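Local coordinates for protein AgaA (Rhizobium radiobacter, PDB 6HLX) that binds the opine agropinic acid as the periplasmic substrate-binding protein of an ABC transporter, serving its import into the bacterium, at residues Q244-K248 and T402-F408. Numbering follows the deposited sequence.
With G9Z (agropinic acid), chain E.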
# COMPACT_ATOMS: atom_id res chain seq x y z
N GLN A 244 0.75 -10.53 -9.91
CA GLN A 244 0.99 -11.46 -8.80
C GLN A 244 0.40 -12.77 -9.28
O GLN A 244 -0.69 -12.78 -9.87
CB GLN A 244 0.27 -11.01 -7.51
CG GLN A 244 0.93 -9.81 -6.88
CD GLN A 244 0.00 -9.08 -5.96
OE1 GLN A 244 -0.49 -8.01 -6.32
NE2 GLN A 244 -0.29 -9.65 -4.78
N PHE A 245 1.12 -13.87 -9.05
CA PHE A 245 0.70 -15.20 -9.49
C PHE A 245 0.43 -16.13 -8.32
O PHE A 245 1.27 -16.22 -7.40
CB PHE A 245 1.83 -15.85 -10.34
CG PHE A 245 2.24 -15.06 -11.57
CD1 PHE A 245 3.24 -14.10 -11.50
CD2 PHE A 245 1.63 -15.29 -12.79
CE1 PHE A 245 3.63 -13.39 -12.64
CE2 PHE A 245 2.01 -14.57 -13.93
CZ PHE A 245 2.98 -13.60 -13.83
N ASN A 246 -0.66 -16.90 -8.38
CA ASN A 246 -0.88 -17.92 -7.36
C ASN A 246 -0.06 -19.13 -7.84
O ASN A 246 -0.42 -19.78 -8.84
CB ASN A 246 -2.35 -18.29 -7.24
CG ASN A 246 -2.62 -19.26 -6.14
OD1 ASN A 246 -1.77 -20.07 -5.77
ND2 ASN A 246 -3.83 -19.19 -5.57
N THR A 247 1.03 -19.43 -7.12
CA THR A 247 1.94 -20.51 -7.53
C THR A 247 1.36 -21.93 -7.33
O THR A 247 2.01 -22.91 -7.76
CB THR A 247 3.32 -20.36 -6.90
OG1 THR A 247 3.23 -20.62 -5.51
CG2 THR A 247 3.97 -19.00 -7.19
N LYS A 248 0.14 -22.05 -6.76
CA LYS A 248 -0.56 -23.36 -6.69
C LYS A 248 -1.27 -23.66 -8.02
O LYS A 248 -1.64 -24.81 -8.27
CB LYS A 248 -1.52 -23.45 -5.49
CG LYS A 248 -0.78 -23.71 -4.19
CD LYS A 248 -1.70 -24.02 -3.03
CE LYS A 248 -0.91 -24.60 -1.87
NZ LYS A 248 -1.76 -24.82 -0.67
N THR A 402 -1.11 -9.36 0.68
CA THR A 402 -1.69 -8.41 -0.27
C THR A 402 -0.79 -8.15 -1.50
O THR A 402 -1.33 -7.86 -2.56
CB THR A 402 -1.99 -7.05 0.43
OG1 THR A 402 -0.77 -6.55 1.01
CG2 THR A 402 -3.11 -7.16 1.47
N ASN A 403 0.55 -8.26 -1.36
CA ASN A 403 1.52 -7.89 -2.41
C ASN A 403 2.35 -9.04 -2.98
O ASN A 403 3.13 -8.79 -3.90
CB ASN A 403 2.49 -6.83 -1.88
CG ASN A 403 1.87 -5.48 -1.68
OD1 ASN A 403 2.20 -4.74 -0.72
ND2 ASN A 403 0.98 -5.11 -2.59
N ASN A 404 2.20 -10.25 -2.45
CA ASN A 404 3.06 -11.35 -2.93
C ASN A 404 2.39 -12.24 -3.98
O ASN A 404 1.22 -12.04 -4.34
CB ASN A 404 3.60 -12.18 -1.75
CG ASN A 404 2.63 -13.23 -1.24
OD1 ASN A 404 1.42 -13.02 -1.23
ND2 ASN A 404 3.15 -14.39 -0.79
N SER A 405 3.14 -13.26 -4.43
CA SER A 405 2.65 -14.30 -5.33
C SER A 405 2.35 -15.52 -4.43
O SER A 405 3.29 -16.13 -3.89
CB SER A 405 3.69 -14.63 -6.39
OG SER A 405 3.48 -13.65 -7.41
N PRO A 406 1.05 -15.78 -4.15
CA PRO A 406 0.69 -16.80 -3.17
C PRO A 406 1.51 -18.09 -3.24
O PRO A 406 1.71 -18.67 -4.32
CB PRO A 406 -0.80 -17.04 -3.42
CG PRO A 406 -1.31 -15.68 -3.84
CD PRO A 406 -0.16 -15.08 -4.65
N TYR A 407 2.05 -18.50 -2.07
CA TYR A 407 2.81 -19.73 -1.82
C TYR A 407 4.21 -19.77 -2.43
O TYR A 407 4.91 -20.76 -2.23
CB TYR A 407 2.00 -21.00 -2.22
CG TYR A 407 0.61 -20.98 -1.62
CD1 TYR A 407 0.42 -21.26 -0.27
CD2 TYR A 407 -0.49 -20.58 -2.37
CE1 TYR A 407 -0.85 -21.18 0.31
CE2 TYR A 407 -1.76 -20.51 -1.80
CZ TYR A 407 -1.94 -20.81 -0.46
OH TYR A 407 -3.19 -20.74 0.10
N PHE A 408 4.68 -18.67 -3.06
CA PHE A 408 6.06 -18.62 -3.52
C PHE A 408 6.97 -18.64 -2.28
O PHE A 408 6.75 -17.89 -1.32
CB PHE A 408 6.33 -17.34 -4.33
CG PHE A 408 7.79 -17.22 -4.75
CD1 PHE A 408 8.31 -18.03 -5.76
CD2 PHE A 408 8.64 -16.32 -4.11
CE1 PHE A 408 9.66 -17.93 -6.12
CE2 PHE A 408 9.99 -16.21 -4.48
CZ PHE A 408 10.49 -17.02 -5.48
OAM G9Z E . -6.56 0.36 -3.11
CAB G9Z E . -6.40 0.27 -4.34
CAC G9Z E . -7.41 0.55 -5.27
CB G9Z E . -6.78 0.34 -6.68
CA G9Z E . -5.41 -0.26 -6.41
C G9Z E . -4.39 0.45 -7.11
O G9Z E . -3.91 1.49 -6.58
N G9Z E . -5.29 -0.23 -4.92
CAG G9Z E . -4.03 -0.59 -4.16
CAH G9Z E . -3.91 -2.11 -4.03
OAP G9Z E . -3.77 -2.63 -5.35
CAI G9Z E . -2.71 -2.54 -3.18
OAQ G9Z E . -2.63 -1.68 -2.01
CAJ G9Z E . -2.86 -4.01 -2.66
OAR G9Z E . -1.71 -4.36 -1.87
CAK G9Z E . -3.11 -5.09 -3.74
OAT G9Z E . -3.51 -6.32 -3.10
CAL G9Z E . -1.91 -5.30 -4.67
OAS G9Z E . -2.26 -6.22 -5.73
OXT G9Z E . -4.04 0.03 -8.24
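Gln244, near the end of strand 240-245, joins the loop 402-408 to the bound agropinic acid, NE2 holding the loop and OE1 the ligand, a compact example of how a binding protein couples fold and ligand. NE2 donates to two backbone carbonyls: its bond to Asn404 O (2.9 Å) lies in the amide plane and is nearly straight, whereas its bond to Thr402 O (3.0 Å) is more bent and approaches from above that carbonyl's plane. With NE2 so gripped, OE1 faces the bound agropinic acid and accepts from the ligand hydroxyl OAS at 2.6 Å. Thr402 O serves twice, also accepting from the ligand hydroxyl OAT.

Further hydrogen bonds join the two segments beyond Gln244. Phe245 N points almost straight at Ser405 OG (2.9 Å, 173°), and that hydroxyl is also hydrogen-bonded to Pro445 O. Pro406 O, inside the type II turn from Ser405 to Phe408, takes two donors from Thr247, the backbone N and OG1, both in the carbonyl plane; the hydroxyl, at 2.7 Å, sits on a lone pair. Thr247 places OG1 between its own N and carbonyl carbon (chi1 70°), which lets both donors converge on one acceptor.

Packing and charge close the outer end. The extended Lys248 chain crosses one face of the Tyr407 ring, CE lying over its centre in a CH-pi contact and NZ 4.1 Å from the centroid in a cation-pi interaction. Asn246 OD1 meets the edge of the same ring near CD2 while accepting from Lys248 N in an Asx turn.

The kind of interaction thus changes along the contact: a cation over an aromatic face at the exposed end, amide hydrogen bonds at the buried one. There NE2, held by two carbonyls, probably fixes the rotation of the Gln244 amide, presenting OE1 as an acceptor suited to the terminal hydroxyl of the ligand's polyol chain.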